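PDB 2D81: PHB depolymerase from Penicillium funiculosum, which hydrolyses the ester bonds of polyhydroxybutyrate, a biopolyester built from (R)-3-hydroxybutyrate units. Local coordinates for residues L18-Y23 / H228-S233; T268-W273 / V288-S293. All blocks are in the same frame, centred on the assembly; numbering follows the deposited sequence.

How the contacts relate
Following the chain from the N terminus, contact 1 opens at the end of strand 13-18 and the start of helix 20-31, and closes only after 204 intervening residues, when 228-233 follows strand 221-227, which lies beside strand 13-18 in the central mixed sheet. Contact 2 follows in series, neither nested nor crossing: strand 269-271 leads into it, and 288-293 closes a short loop of 14 residues that includes strand 277-280. Contact 1 is buried near the core, whereas contact 2 lies farther out, ahead of helix 301-314. Their centres are about 17 Å apart and they do not touch, yet both meet the bound trimer, whose pocket they line from different parts of the fold.

Contact 1: L18-Y23 / H228-S233; sequences LASGGY and HGCLQS. With RB3 ((1R)-3-{[(1R)-3-methoxy-1-methyl-3-oxopropyl]oxy}-1-methyl-3-oxopropyl (3R)-3-hydroxybutanoate), chain C.
His-228, whose carbonyl O meets Gly-21 CA across the contact at 3.5 Å, carries Ser-233 CA over the centre of one imidazole face. At the ring edge, ND1 donates in plane to Gly-229 O, nearly straight at 169°, while NE2 pairs with Ala-263 N, so both nitrogens fix the ring's rotation. Gln-232 N reaches the same Gly-229 O from the opposite face of its carbonyl plane, closing a type II turn. The Tyr-23 ring stacks with Trp-287, and C4A of the trimer approaches it obliquely.

Two glycines allow the backbones to close to 4.7 Å between Gly-21 CA and Gly-229 CA. A CB on Gly-21 would clash with His-228 O, and one on Gly-229 with Leu-18 O. Ser-20 OG lies between its own N and carbonyl carbon (chi1 65°), which brings it to 3.5 Å from Cys-230 SG. That sulfur, Cys-230 SG, in a disulfide with Cys-284, lies 3.2 Å from both O1A and O1B of the trimer.

Ala-19, probably the engineered replacement of the nucleophilic serine, occupies the nucleophile elbow of the alpha/beta hydrolase fold, with the positive phi (61°) usual there, between strand 13-18 and helix 20-31. Beside it, the loop after the adjacent parallel strand 221-227 probably helps to form the oxyanion hole.

Contact 2: T268-W273 / V288-S293; sequences TIHAIW and VGWYGS. With RB3 ((1R)-3-{[(1R)-3-methoxy-1-methyl-3-oxopropyl]oxy}-1-methyl-3-oxopropyl (3R)-3-hydroxybutanoate), chain C.
Trp-273 lies over the backbone of Val-288 and Gly-289 and is gripped by 288-293 at two points. The backbone N of Trp-273 donates an almost straight hydrogen bond to Val-288 O at 3.0 Å. Trp-273 CB is 3.6 Å from Val-288 O, and with CG anti to the carbonyl carbon (chi1 -82°), CG stays as close to that oxygen. Farther out, Trp-273 CE3 rests 3.4 Å from Val-288 C and CZ3 faces Val-288 CA. Gly-289 CA makes a CH-pi contact over the five-membered ring of Trp-273, 4.2 Å from its centroid. At the edge, Trp-273 NE1 donates to Ser-293 O at 2.8 Å (161°), approaching from above that carbonyl's plane; Arg-52 NH1 binds the same oxygen. An alanine here removes the indole, which would probably leave Ser-293 O with Arg-52 but no indole donor and open a gap over Val-288 and Gly-289.

At the other end, Tyr-291 turns its edge to the face of His-270, with the ring centroids 5.0 Å apart and the planes at 68°. Both polar tips, His-270 NE2 and Tyr-291 OH, converge on Asp-266 OD2. Between the two ends, Ile-272 CG2 and His-270 CB pack on Trp-290 CD1. Val-288 CG2 covers the centre of one Trp-290 face, and the far end of that indole reaches the trimer, Trp-290 CH2 lying 3.8 Å from C4B. A water donates to Ala-271 O and Trp-290 O.

Asp-286 accepts hydrogen bonds from the backbone N of Val-288, Gly-289, Trp-290 and Tyr-291. Val-288 and Trp-290 thus offer the trimer carbon atoms, a polar bond to it comes from Trp-287 NE1, and carboxylates and backbone bonds hold the loop behind.

Contact 1: L18-Y23 / H228-S233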
loop_
_atom_site.group_PDB
_atom_site.type_symbol
_atom_site.label_atom_id
_atom_site.label_comp_id
_atom_site.label_asym_id
_atom_site.label_seq_id
_atom_site.Cartn_x
_atom_site.Cartn_y
_atom_site.Cartn_z
ATOM N N LEU A 18 -4.202 -2.071 0.974
ATOM C CA LEU A 18 -5.192 -2.764 1.796
ATOM C C LEU A 18 -4.646 -4.083 2.333
ATOM O O LEU A 18 -4.088 -4.882 1.581
ATOM C CB LEU A 18 -6.449 -3.051 0.974
ATOM C CG LEU A 18 -7.524 -3.894 1.667
ATOM C CD1 LEU A 18 -8.213 -3.078 2.757
ATOM C CD2 LEU A 18 -8.535 -4.358 0.635
ATOM N N ALA A 19 -4.825 -4.306 3.632
ATOM C CA ALA A 19 -4.545 -5.597 4.253
ATOM C C ALA A 19 -3.073 -5.983 4.110
ATOM O O ALA A 19 -2.202 -5.304 4.657
ATOM C CB ALA A 19 -5.446 -6.668 3.648
ATOM N N SER A 20 -2.782 -7.060 3.383
ATOM C CA SER A 20 -1.383 -7.409 3.156
ATOM C C SER A 20 -0.712 -6.263 2.403
ATOM O O SER A 20 0.479 -6.002 2.584
ATOM C CB SER A 20 -1.250 -8.723 2.362
ATOM O OG SER A 20 -1.771 -8.615 1.043
ATOM N N GLY A 21 -1.490 -5.573 1.574
ATOM C CA GLY A 21 -0.987 -4.392 0.891
ATOM C C GLY A 21 -0.818 -3.213 1.831
ATOM O O GLY A 21 0.017 -2.333 1.596
ATOM N N GLY A 22 -1.615 -3.191 2.897
ATOM C CA GLY A 22 -1.457 -2.173 3.920
ATOM C C GLY A 22 -0.227 -2.437 4.768
ATOM O O GLY A 22 0.532 -1.521 5.081
ATOM N N TYR A 23 -0.031 -3.696 5.148
ATOM C CA TYR A 23 1.201 -4.094 5.819
ATOM C C TYR A 23 2.400 -3.682 4.969
ATOM O O TYR A 23 3.330 -3.057 5.468
ATOM C CB TYR A 23 1.213 -5.611 6.055
ATOM C CG TYR A 23 0.634 -6.036 7.391
ATOM C CD1 TYR A 23 1.347 -5.838 8.572
ATOM C CD2 TYR A 23 -0.620 -6.641 7.476
ATOM C CE1 TYR A 23 0.831 -6.234 9.808
ATOM C CE2 TYR A 23 -1.151 -7.040 8.713
ATOM C CZ TYR A 23 -0.415 -6.834 9.870
ATOM O OH TYR A 23 -0.919 -7.226 11.093
ATOM N N HIS A 228 -2.779 -3.570 -3.814
ATOM C CA HIS A 228 -3.900 -4.477 -3.586
ATOM C C HIS A 228 -3.601 -5.437 -2.431
ATOM O O HIS A 228 -2.445 -5.597 -2.024
ATOM C CB HIS A 228 -4.192 -5.272 -4.869
ATOM C CG HIS A 228 -3.120 -6.255 -5.234
ATOM N ND1 HIS A 228 -2.965 -7.460 -4.585
ATOM C CD2 HIS A 228 -2.146 -6.206 -6.174
ATOM C CE1 HIS A 228 -1.942 -8.113 -5.108
ATOM N NE2 HIS A 228 -1.427 -7.374 -6.074
ATOM N N GLY A 229 -4.645 -6.067 -1.899
ATOM C CA GLY A 229 -4.466 -7.036 -0.830
ATOM C C GLY A 229 -4.455 -8.457 -1.361
ATOM O O GLY A 229 -4.385 -8.665 -2.570
ATOM N N CYS A 230 -4.516 -9.443 -0.471
ATOM C CA CYS A 230 -4.583 -10.830 -0.921
ATOM C C CYS A 230 -5.866 -11.018 -1.733
ATOM O O CYS A 230 -6.878 -10.368 -1.462
ATOM C CB CYS A 230 -4.624 -11.798 0.254
ATOM S SG CYS A 230 -3.373 -11.691 1.580
ATOM N N LEU A 231 -5.816 -11.911 -2.718
ATOM C CA LEU A 231 -6.963 -12.216 -3.568
ATOM C C LEU A 231 -7.440 -11.012 -4.375
ATOM O O LEU A 231 -8.560 -11.009 -4.898
ATOM C CB LEU A 231 -8.120 -12.769 -2.725
ATOM C CG LEU A 231 -7.866 -14.124 -2.050
ATOM C CD1 LEU A 231 -9.057 -14.508 -1.188
ATOM C CD2 LEU A 231 -7.611 -15.184 -3.111
ATOM N N GLN A 232 -6.587 -9.999 -4.489
ATOM C CA GLN A 232 -6.918 -8.817 -5.278
ATOM C C GLN A 232 -5.918 -8.512 -6.393
ATOM O O GLN A 232 -5.988 -7.455 -7.012
ATOM C CB GLN A 232 -7.049 -7.588 -4.372
ATOM C CG GLN A 232 -8.267 -7.615 -3.454
ATOM C CD GLN A 232 -8.458 -6.308 -2.703
ATOM O OE1 GLN A 232 -9.580 -5.814 -2.568
ATOM N NE2 GLN A 232 -7.365 -5.747 -2.206
ATOM N N SER A 233 -4.991 -9.428 -6.657
ATOM C CA SER A 233 -4.070 -9.229 -7.769
ATOM C C SER A 233 -4.846 -9.321 -9.077
ATOM O O SER A 233 -5.965 -9.834 -9.106
ATOM C CB SER A 233 -2.961 -10.283 -7.760
ATOM O OG SER A 233 -3.465 -11.565 -8.086
HETATM O O1M RB3 C . -7.258 -12.196 5.100
HETATM C C1A RB3 C . -6.412 -11.524 4.471
HETATM O O1A RB3 C . -6.107 -11.672 3.268
HETATM C C2A RB3 C . -5.686 -10.422 5.246
HETATM C C3A RB3 C . -4.169 -10.615 5.200
HETATM C C4A RB3 C . -3.511 -9.496 6.011
HETATM O O3A RB3 C . -3.837 -11.887 5.780
HETATM C C1B RB3 C . -2.810 -12.502 5.133
HETATM O O1B RB3 C . -2.001 -11.851 4.473
HETATM C C2B RB3 C . -2.691 -14.024 5.244
HETATM C C3B RB3 C . -1.322 -14.560 4.813
HETATM C C4B RB3 C . -0.207 -14.044 5.725
HETATM O O3B RB3 C . -1.339 -15.994 4.886
HETATM C C1C RB3 C . -1.839 -16.567 3.758
HETATM O O1C RB3 C . -2.744 -16.019 3.130
HETATM C C2C RB3 C . -1.269 -17.908 3.290
HETATM C C3C RB3 C . -2.356 -18.984 3.251
HETATM C C4C RB3 C . -1.769 -20.326 2.811
HETATM O O3C RB3 C . -2.958 -19.103 4.543
#

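Contact 2: T268-W273 / V288-S293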
loop_
_atom_site.group_PDB
_atom_site.type_symbol
_atom_site.label_atom_id
_atom_site.label_comp_id
_atom_site.label_asym_id
_atom_site.label_seq_id
_atom_site.Cartn_x
_atom_site.Cartn_y
_atom_site.Cartn_z
ATOM N N THR A 268 3.701 -22.601 -3.831
ATOM C CA THR A 268 4.845 -23.286 -3.239
ATOM C C THR A 268 5.019 -22.929 -1.764
ATOM O O THR A 268 4.568 -21.873 -1.308
ATOM C CB THR A 268 6.158 -22.965 -3.996
ATOM O OG1 THR A 268 6.491 -21.581 -3.840
ATOM C CG2 THR A 268 6.002 -23.280 -5.477
ATOM N N ILE A 269 5.669 -23.824 -1.028
ATOM C CA ILE A 269 5.856 -23.670 0.412
ATOM C C ILE A 269 7.181 -22.973 0.719
ATOM O O ILE A 269 8.216 -23.315 0.148
ATOM C CB ILE A 269 5.842 -25.054 1.116
ATOM C CG1 ILE A 269 4.480 -25.726 0.918
ATOM C CG2 ILE A 269 6.145 -24.897 2.598
ATOM C CD1 ILE A 269 3.316 -24.947 1.499
ATOM N N HIS A 270 7.138 -22.001 1.626
ATOM C CA HIS A 270 8.318 -21.232 2.012
ATOM C C HIS A 270 8.488 -21.246 3.526
ATOM O O HIS A 270 7.510 -21.163 4.265
ATOM C CB HIS A 270 8.175 -19.774 1.564
ATOM C CG HIS A 270 8.081 -19.594 0.081
ATOM N ND1 HIS A 270 9.182 -19.638 -0.747
ATOM C CD2 HIS A 270 7.014 -19.373 -0.723
ATOM C CE1 HIS A 270 8.798 -19.451 -1.997
ATOM N NE2 HIS A 270 7.487 -19.288 -2.011
ATOM N N ALA A 271 9.732 -21.322 3.986
ATOM C CA ALA A 271 10.024 -21.030 5.382
ATOM C C ALA A 271 9.739 -19.551 5.612
ATOM O O ALA A 271 10.129 -18.706 4.805
ATOM C CB ALA A 271 11.483 -21.338 5.691
ATOM N N ILE A 272 9.046 -19.233 6.699
ATOM C CA ILE A 272 8.769 -17.833 7.010
ATOM C C ILE A 272 9.478 -17.425 8.295
ATOM O O ILE A 272 10.214 -18.224 8.880
ATOM C CB ILE A 272 7.249 -17.568 7.137
ATOM C CG1 ILE A 272 6.613 -18.544 8.129
ATOM C CG2 ILE A 272 6.589 -17.696 5.772
ATOM C CD1 ILE A 272 5.145 -18.239 8.418
ATOM N N TRP A 273 9.276 -16.182 8.728
ATOM C CA TRP A 273 10.028 -15.660 9.866
ATOM C C TRP A 273 9.944 -16.539 11.110
ATOM O O TRP A 273 10.958 -16.788 11.764
ATOM C CB TRP A 273 9.570 -14.244 10.226
ATOM C CG TRP A 273 10.194 -13.171 9.385
ATOM C CD1 TRP A 273 11.482 -13.130 8.928
ATOM C CD2 TRP A 273 9.579 -11.949 8.958
ATOM N NE1 TRP A 273 11.707 -11.956 8.246
ATOM C CE2 TRP A 273 10.555 -11.213 8.250
ATOM C CE3 TRP A 273 8.298 -11.401 9.108
ATOM C CZ2 TRP A 273 10.290 -9.957 7.692
ATOM C CZ3 TRP A 273 8.034 -10.151 8.556
ATOM C CH2 TRP A 273 9.028 -9.444 7.855
ATOM N N VAL A 288 5.410 -11.531 5.925
ATOM C CA VAL A 288 5.641 -12.651 6.840
ATOM C C VAL A 288 6.972 -13.358 6.609
ATOM O O VAL A 288 7.387 -14.192 7.420
ATOM C CB VAL A 288 4.509 -13.697 6.744
ATOM C CG1 VAL A 288 3.186 -13.055 7.119
ATOM C CG2 VAL A 288 4.447 -14.279 5.334
ATOM N N GLY A 289 7.632 -13.028 5.503
ATOM C CA GLY A 289 8.942 -13.588 5.221
ATOM C C GLY A 289 8.961 -14.719 4.206
ATOM O O GLY A 289 9.903 -15.517 4.187
ATOM N N TRP A 290 7.937 -14.798 3.358
ATOM C CA TRP A 290 7.918 -15.796 2.289
ATOM C C TRP A 290 9.196 -15.758 1.456
ATOM O O TRP A 290 9.795 -16.793 1.162
ATOM C CB TRP A 290 6.731 -15.570 1.346
ATOM C CG TRP A 290 5.408 -16.032 1.858
ATOM C CD1 TRP A 290 5.073 -17.295 2.255
ATOM C CD2 TRP A 290 4.219 -15.247 1.968
ATOM N NE1 TRP A 290 3.742 -17.346 2.602
ATOM C CE2 TRP A 290 3.195 -16.101 2.436
ATOM C CE3 TRP A 290 3.917 -13.903 1.715
ATOM C CZ2 TRP A 290 1.890 -15.653 2.657
ATOM C CZ3 TRP A 290 2.619 -13.455 1.934
ATOM C CH2 TRP A 290 1.621 -14.330 2.403
ATOM N N TYR A 291 9.610 -14.556 1.072
ATOM C CA TYR A 291 10.638 -14.412 0.051
ATOM C C TYR A 291 11.945 -13.853 0.596
ATOM O O TYR A 291 12.731 -13.259 -0.138
ATOM C CB TYR A 291 10.101 -13.534 -1.084
ATOM C CG TYR A 291 8.800 -14.065 -1.638
ATOM C CD1 TYR A 291 7.594 -13.389 -1.427
ATOM C CD2 TYR A 291 8.758 -15.291 -2.303
ATOM C CE1 TYR A 291 6.383 -13.930 -1.861
ATOM C CE2 TYR A 291 7.556 -15.836 -2.738
ATOM C CZ TYR A 291 6.374 -15.155 -2.514
ATOM O OH TYR A 291 5.185 -15.707 -2.940
ATOM N N GLY A 292 12.178 -14.060 1.887
ATOM C CA GLY A 292 13.449 -13.674 2.471
ATOM C C GLY A 292 13.300 -13.121 3.873
ATOM O O GLY A 292 12.234 -12.633 4.251
ATOM N N SER A 293 14.380 -13.193 4.643
ATOM C CA SER A 293 14.379 -12.715 6.016
ATOM C C SER A 293 14.311 -11.192 6.098
ATOM O O SER A 293 13.960 -10.644 7.136
ATOM C CB SER A 293 15.631 -13.214 6.740
ATOM O OG SER A 293 16.802 -12.841 6.038
HETATM O O1M RB3 C . -7.258 -12.196 5.100
HETATM C C1A RB3 C . -6.412 -11.524 4.471
HETATM O O1A RB3 C . -6.107 -11.672 3.268
HETATM C C2A RB3 C . -5.686 -10.422 5.246
HETATM C C3A RB3 C . -4.169 -10.615 5.200
HETATM C C4A RB3 C . -3.511 -9.496 6.011
HETATM O O3A RB3 C . -3.837 -11.887 5.780
HETATM C C1B RB3 C . -2.810 -12.502 5.133
HETATM O O1B RB3 C . -2.001 -11.851 4.473
HETATM C C2B RB3 C . -2.691 -14.024 5.244
HETATM C C3B RB3 C . -1.322 -14.560 4.813
HETATM C C4B RB3 C . -0.207 -14.044 5.725
HETATM O O3B RB3 C . -1.339 -15.994 4.886
HETATM C C1C RB3 C . -1.839 -16.567 3.758
HETATM O O1C RB3 C . -2.744 -16.019 3.130
HETATM C C2C RB3 C . -1.269 -17.908 3.290
HETATM C C3C RB3 C . -2.356 -18.984 3.251
HETATM C C4C RB3 C . -1.769 -20.326 2.811
HETATM O O3C RB3 C . -2.958 -19.103 4.543
HETATM O O HOH W 1 11.547 -18.145 2.545
#